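PDB 4MKX: inositol dehydrogenase from Lactobacillus casei, which catalyses the oxidation of scyllo-inositol, as an NAD-dependent dehydrogenase of the Gfo/Idh/MocA family with a Rossmann fold. Local coordinates for the interface of chains A and B and the interface of chains A and C. Numbering follows the deposited sequence. Chains: chain A/B/C, Inositol dehydrogenase.

Contact 1: the interface of chains A and B. Residues chain A 164, 166, 248, 264; chain B 168, 236, 248, 250.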
loop_
_atom_site.group_PDB
_atom_site.type_symbol
_atom_site.label_atom_id
_atom_site.label_comp_id
_atom_site.label_asym_id
_atom_site.label_seq_id
_atom_site.Cartn_x
_atom_site.Cartn_y
_atom_site.Cartn_z
ATOM N N LEU A 164 -21.190 -0.582 11.050
ATOM C CA LEU A 164 -20.557 -1.870 11.304
ATOM C C LEU A 164 -19.131 -1.663 11.799
ATOM O O LEU A 164 -18.406 -0.816 11.286
ATOM C CB LEU A 164 -20.535 -2.718 10.021
ATOM C CG LEU A 164 -20.006 -4.158 10.134
ATOM C CD1 LEU A 164 -20.726 -5.019 9.120
ATOM C CD2 LEU A 164 -18.509 -4.228 9.870
ATOM N N ARG A 166 -15.680 -4.078 12.483
ATOM C CA ARG A 166 -15.040 -5.389 12.417
ATOM C C ARG A 166 -13.714 -5.244 13.142
ATOM O O ARG A 166 -12.950 -4.332 12.855
ATOM C CB ARG A 166 -14.779 -5.806 10.966
ATOM C CG ARG A 166 -13.959 -7.090 10.865
ATOM C CD ARG A 166 -13.711 -7.544 9.398
ATOM N NE ARG A 166 -12.998 -6.551 8.595
ATOM C CZ ARG A 166 -11.678 -6.428 8.551
ATOM N NH1 ARG A 166 -10.916 -7.228 9.288
ATOM N NH2 ARG A 166 -11.113 -5.491 7.798
ATOM N N ILE A 248 -18.434 -7.421 14.073
ATOM C CA ILE A 248 -17.847 -8.703 13.734
ATOM C C ILE A 248 -16.533 -8.809 14.479
ATOM O O ILE A 248 -15.738 -7.865 14.465
ATOM C CB ILE A 248 -17.551 -8.767 12.227
ATOM C CG1 ILE A 248 -18.860 -8.714 11.440
ATOM C CG2 ILE A 248 -16.785 -10.037 11.881
ATOM C CD1 ILE A 248 -18.667 -8.609 9.964
ATOM N N GLU A 264 -11.860 -2.120 11.719
ATOM C CA GLU A 264 -12.491 -1.492 10.575
ATOM C C GLU A 264 -13.799 -0.873 11.038
ATOM O O GLU A 264 -14.569 -1.510 11.762
ATOM C CB GLU A 264 -12.793 -2.575 9.542
ATOM C CG GLU A 264 -13.740 -2.193 8.454
ATOM C CD GLU A 264 -14.067 -3.392 7.607
ATOM O OE1 GLU A 264 -13.220 -3.754 6.762
ATOM O OE2 GLU A 264 -15.137 -4.004 7.808
ATOM N N TYR B 168 -16.799 -9.542 1.158
ATOM C CA TYR B 168 -17.626 -8.352 1.160
ATOM C C TYR B 168 -18.035 -8.062 -0.263
ATOM O O TYR B 168 -17.193 -8.082 -1.164
ATOM C CB TYR B 168 -16.798 -7.143 1.601
ATOM C CG TYR B 168 -16.548 -6.967 3.081
ATOM C CD1 TYR B 168 -16.747 -7.992 4.001
ATOM C CD2 TYR B 168 -16.096 -5.749 3.551
ATOM C CE1 TYR B 168 -16.505 -7.787 5.364
ATOM C CE2 TYR B 168 -15.843 -5.541 4.893
ATOM C CZ TYR B 168 -16.052 -6.546 5.792
ATOM O OH TYR B 168 -15.808 -6.300 7.122
ATOM N N ALA B 236 -24.919 -8.303 7.481
ATOM C CA ALA B 236 -23.768 -9.105 7.790
ATOM C C ALA B 236 -24.234 -10.491 8.188
ATOM O O ALA B 236 -25.340 -10.662 8.710
ATOM C CB ALA B 236 -22.965 -8.461 8.920
ATOM N N ILE B 248 -17.627 -15.301 6.936
ATOM C CA ILE B 248 -18.240 -14.036 7.291
ATOM C C ILE B 248 -18.618 -13.340 6.000
ATOM O O ILE B 248 -17.803 -13.270 5.075
ATOM C CB ILE B 248 -17.231 -13.150 8.037
ATOM C CG1 ILE B 248 -16.863 -13.795 9.372
ATOM C CG2 ILE B 248 -17.804 -11.758 8.271
ATOM C CD1 ILE B 248 -15.766 -13.088 10.097
ATOM N N VAL B 250 -20.390 -9.712 4.292
ATOM C CA VAL B 250 -21.024 -8.406 4.425
ATOM C C VAL B 250 -21.524 -8.027 3.042
ATOM O O VAL B 250 -20.823 -8.214 2.050
ATOM C CB VAL B 250 -20.071 -7.323 4.963
ATOM C CG1 VAL B 250 -20.731 -5.952 4.845
ATOM C CG2 VAL B 250 -19.719 -7.588 6.413
#

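Contact 2: the interface of chains A and C. Residues chain A 280-281, 283, 285, 294; chain C 149, 153.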
loop_
_atom_site.group_PDB
_atom_site.type_symbol
_atom_site.label_atom_id
_atom_site.label_comp_id
_atom_site.label_asym_id
_atom_site.label_seq_id
_atom_site.Cartn_x
_atom_site.Cartn_y
_atom_site.Cartn_z
ATOM N N LYS A 280 5.338 -2.780 10.298
ATOM C CA LYS A 280 6.375 -2.633 11.329
ATOM C C LYS A 280 6.939 -1.217 11.417
ATOM O O LYS A 280 7.183 -0.691 12.507
ATOM C CB LYS A 280 7.546 -3.584 11.026
ATOM C CG LYS A 280 8.604 -3.656 12.124
ATOM C CD LYS A 280 9.699 -4.652 11.766
ATOM C CE LYS A 280 10.731 -4.750 12.865
ATOM N NZ LYS A 280 10.095 -5.285 14.092
ATOM N N ASN A 281 7.154 -0.613 10.254
ATOM C CA ASN A 281 7.881 0.648 10.148
ATOM C C ASN A 281 7.654 1.217 8.750
ATOM O O ASN A 281 6.701 0.818 8.093
ATOM C CB ASN A 281 9.366 0.441 10.427
ATOM C CG ASN A 281 9.993 -0.636 9.554
ATOM O OD1 ASN A 281 9.572 -0.870 8.425
ATOM N ND2 ASN A 281 10.994 -1.318 10.103
ATOM N N VAL A 283 9.686 0.920 6.121
ATOM C CA VAL A 283 10.545 0.245 5.134
ATOM C C VAL A 283 9.796 -0.747 4.249
ATOM O O VAL A 283 9.077 -1.634 4.725
ATOM C CB VAL A 283 11.745 -0.487 5.802
ATOM C CG1 VAL A 283 12.635 -1.129 4.720
ATOM C CG2 VAL A 283 12.562 0.479 6.669
ATOM N N VAL A 285 10.606 -3.540 1.223
ATOM C CA VAL A 285 11.689 -4.337 0.654
ATOM C C VAL A 285 11.216 -4.943 -0.655
ATOM O O VAL A 285 10.082 -5.400 -0.768
ATOM C CB VAL A 285 12.084 -5.467 1.623
ATOM C CG1 VAL A 285 13.218 -6.315 1.032
ATOM C CG2 VAL A 285 12.514 -4.892 2.964
ATOM N N PRO A 294 7.581 -5.504 6.124
ATOM C CA PRO A 294 7.745 -6.245 7.383
ATOM C C PRO A 294 6.643 -5.879 8.377
ATOM O O PRO A 294 6.102 -4.776 8.305
ATOM C CB PRO A 294 9.104 -5.767 7.907
ATOM C CG PRO A 294 9.471 -4.559 7.069
ATOM C CD PRO A 294 8.768 -4.711 5.764
ATOM N N TYR C 149 16.651 0.212 10.653
ATOM C CA TYR C 149 16.206 -1.095 10.182
ATOM C C TYR C 149 16.786 -1.385 8.801
ATOM O O TYR C 149 17.239 -2.500 8.527
ATOM C CB TYR C 149 14.662 -1.172 10.164
ATOM C CG TYR C 149 14.111 -2.510 9.705
ATOM C CD1 TYR C 149 13.912 -3.551 10.606
ATOM C CD2 TYR C 149 13.782 -2.722 8.372
ATOM C CE1 TYR C 149 13.410 -4.775 10.179
ATOM C CE2 TYR C 149 13.280 -3.935 7.938
ATOM C CZ TYR C 149 13.094 -4.955 8.850
ATOM O OH TYR C 149 12.595 -6.163 8.411
ATOM N N LEU C 153 19.602 -4.333 7.479
ATOM C CA LEU C 153 19.493 -5.200 6.306
ATOM C C LEU C 153 20.714 -5.078 5.400
ATOM O O LEU C 153 21.240 -6.078 4.910
ATOM C CB LEU C 153 18.225 -4.881 5.502
ATOM C CG LEU C 153 16.910 -5.183 6.209
ATOM C CD1 LEU C 153 15.751 -4.836 5.294
ATOM C CD2 LEU C 153 16.884 -6.639 6.589
#

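Contact 3: the interface of chains A and B. Residues chain A 213, 240, 350; chain B 215, 217, 348.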
loop_
_atom_site.group_PDB
_atom_site.type_symbol
_atom_site.label_atom_id
_atom_site.label_comp_id
_atom_site.label_asym_id
_atom_site.label_seq_id
_atom_site.Cartn_x
_atom_site.Cartn_y
_atom_site.Cartn_z
ATOM N N LYS A 213 -27.062 -8.917 21.452
ATOM C CA LYS A 213 -26.968 -10.363 21.340
ATOM C C LYS A 213 -25.820 -10.784 20.443
ATOM O O LYS A 213 -25.398 -10.024 19.577
ATOM C CB LYS A 213 -28.289 -10.981 20.878
ATOM C CG LYS A 213 -28.842 -10.399 19.609
ATOM C CD LYS A 213 -30.194 -11.037 19.272
ATOM C CE LYS A 213 -31.281 -10.534 20.194
ATOM N NZ LYS A 213 -32.563 -11.271 20.005
ATOM N N GLN A 240 -25.041 -8.022 17.526
ATOM C CA GLN A 240 -25.994 -6.998 17.193
ATOM C C GLN A 240 -26.025 -6.086 18.402
ATOM O O GLN A 240 -26.205 -6.556 19.528
ATOM C CB GLN A 240 -27.362 -7.632 17.009
ATOM C CG GLN A 240 -28.421 -6.701 16.481
ATOM C CD GLN A 240 -29.640 -7.492 16.018
ATOM O OE1 GLN A 240 -30.165 -8.325 16.760
ATOM N NE2 GLN A 240 -30.067 -7.259 14.790
ATOM N N ILE A 350 -27.515 -18.207 19.794
ATOM C CA ILE A 350 -27.518 -16.780 20.078
ATOM C C ILE A 350 -27.732 -16.557 21.576
ATOM O O ILE A 350 -28.615 -17.168 22.184
ATOM C CB ILE A 350 -28.608 -16.065 19.258
ATOM C CG1 ILE A 350 -28.273 -16.125 17.763
ATOM C CG2 ILE A 350 -28.738 -14.620 19.671
ATOM C CD1 ILE A 350 -29.474 -15.878 16.883
ATOM N N TRP B 215 -26.468 -17.165 10.520
ATOM C CA TRP B 215 -27.255 -16.125 11.163
ATOM C C TRP B 215 -26.929 -14.864 10.391
ATOM O O TRP B 215 -25.784 -14.666 9.999
ATOM C CB TRP B 215 -26.867 -15.968 12.641
ATOM C CG TRP B 215 -27.665 -14.922 13.385
ATOM C CD1 TRP B 215 -29.000 -14.649 13.250
ATOM C CD2 TRP B 215 -27.170 -14.018 14.381
ATOM N NE1 TRP B 215 -29.361 -13.632 14.102
ATOM C CE2 TRP B 215 -28.254 -13.215 14.795
ATOM C CE3 TRP B 215 -25.912 -13.800 14.949
ATOM C CZ2 TRP B 215 -28.122 -12.225 15.773
ATOM C CZ3 TRP B 215 -25.778 -12.814 15.920
ATOM C CH2 TRP B 215 -26.880 -12.037 16.322
ATOM N N ILE B 217 -27.860 -10.518 10.120
ATOM C CA ILE B 217 -28.481 -9.322 10.660
ATOM C C ILE B 217 -28.297 -8.180 9.674
ATOM O O ILE B 217 -27.516 -8.273 8.734
ATOM C CB ILE B 217 -27.908 -8.929 12.046
ATOM C CG1 ILE B 217 -26.414 -8.606 11.967
ATOM C CG2 ILE B 217 -28.144 -10.033 13.071
ATOM C CD1 ILE B 217 -25.814 -8.278 13.352
ATOM N N ASN B 348 -34.440 -13.411 12.707
ATOM C CA ASN B 348 -33.341 -13.090 13.629
ATOM C C ASN B 348 -32.954 -14.307 14.480
ATOM O O ASN B 348 -32.952 -14.247 15.718
ATOM C CB ASN B 348 -33.656 -11.857 14.497
ATOM C CG ASN B 348 -32.399 -11.216 15.091
ATOM O OD1 ASN B 348 -31.302 -11.760 14.984
ATOM N ND2 ASN B 348 -32.562 -10.065 15.733
HETATM O O HOH W 1 -32.375 -13.234 18.186
#

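Contact 1: the interface of chains A and B
A two-fold, sheet-against-sheet interface joins chains A and B, with A:Ile248 and B:Ile248 meeting across it and pairing two subunits within the deposited tetramer. Packing through the sheet of the C-terminal domain is typical of the Gfo/Idh/MocA family. The two isoleucines slide past each other in opposite directions, A:Ile248 CG2 lying 3.7 Å from B:Ile248 CD1, with the converse pairing formed by the swapped atoms. Each has CG1 anti to the carbonyl carbon (chi1 -65°), which leaves both CG2 and CD1 available to the partner. Branched aliphatic side chains suit a sheet face that packs against its own copy. B:Val250 extends the apolar patch: its CG2 is 3.8 Å from A:Ile248 CD1 and also meets A:Leu164 CD1 tip to tip. B:Ala236, with its short methyl, borders the same leucine branch.

A polar cluster flanks this core. The phenol OH of B:Tyr168 donates to the carboxylate oxygen OE2 of A:Glu264 at 2.5 Å, on the syn lone pair, while ring and carboxylate planes stand 59° apart. Tyrosine suits because its ring packs on B:Val250 CB while its hydroxyl reaches the acidic glutamate. A:Arg166 steadies the same carboxylate by its other oxygen: NH2 binds A:Glu264 OE1 at 2.9 Å in a salt bridge, approaching above the carboxylate plane. The long arginine also bends at chi3 (59°), bringing NE to a weak bond with B:Tyr168 OH.

Contact 2: the interface of chains A and C
One face of the C:Tyr149 ring is covered by the side-chain amide of A:Asn281, whose ND2 sits 3.4 Å above the plane, displaced towards the rim near CG. Amide and ring planes are inclined by 63°, so the nitrogen end, rather than the flat of the amide, meets the ring. The amide is held within chain A: OD1 accepts the backbone N of A:Val283 at 2.9 Å, from above the carbonyl plane, which is likely to orient ND2 towards the tyrosine. With CG opposite the backbone N (chi1 -179°), C:Tyr149 carries its ring out from the helix to chain A.

Around the same face, A:Lys280 crosses at about a right angle and lays its aliphatic CE 3.8 Å from C:Tyr149 CE1. A:Val283 CG2 lies near CD2, at the opposite rim, and the rigid A:Pro294 packs its CB 3.5 Å from the phenol OH. A broad aromatic can touch all four at once; an alanine here would probably strand the A:Asn281 amide without its ring and open a gap beside A:Pro294. One helical turn on, C:Leu153 CD1 reaches A:Val285 CG2.

This two-fold A/C interface, joining two subunits of the deposited tetramer, sets helix 145-155 of chain C against strand 283-287 of chain A, the loop before it and A:Pro294.

Contact 3: the interface of chains A and B
A:Gln240 and B:Asn348, which bury the most surface here, join their amides across a further patch of the two-fold A/B interface, and B:Trp215 holds the asparagine in place. B:Asn348 ND2 donates to A:Gln240 OE1 at 3.1 Å, in a nearly straight bond of 169° at the hydrogen. The donor lies in the glutamine carbonyl plane, on a lone pair, although the two amide planes are almost perpendicular. With CG anti to the backbone N (chi1 -172°) and the chain extended beyond it, A:Gln240 stretches far enough to deliver its carbonyl.

The indole NE1 of B:Trp215 donates to B:Asn348 OD1 at 2.8 Å, close to the ring plane; this leaves ND2 of the same amide directed at chain A. Asparagine fits doubly, offering a donor and an acceptor on one short stem and tolerating its positive phi of 48°. Its backbone O also reaches A:Lys213 NZ through water 1, each leg 2.7 Å long.

The tryptophan is sandwiched. A:Ile350 CD1 caps one face, 3.6 Å from the centroid of the five-membered ring in a CH-pi contact, and B:Ile217 CG2 lies against the opposite face. B:Ile217 also slides along A:Gln240, its CD1 4.0 Å from CB.

Strand residues of both chains thus meet the C-terminal segment: strand 211-219 supplies B:Trp215, B:Ile217 and A:Lys213, strand 234-241 A:Gln240, while B:Asn348 directly follows helix 328-347 and A:Ile350 lies just before strand 351-352.

Contacts 1 and 3 belong to the same two-fold A/B interface, their C-alpha centres about 13 Å apart. They share strand 234-241, which provides B:Ala236 to contact 1 and A:Gln240 to contact 3, so the apolar sheet face of contact 1 continues into a mixed patch, with amides beside a tryptophan and isoleucines, near the C-terminal segment. Contact 2 joins chain A to chain C through other elements, its C-alpha centre about 30 Å from that of contact 1 and 42 Å from that of contact 3. Chain A therefore uses separate surfaces for two different partners, and repeating both two-fold interfaces can build the deposited tetramer.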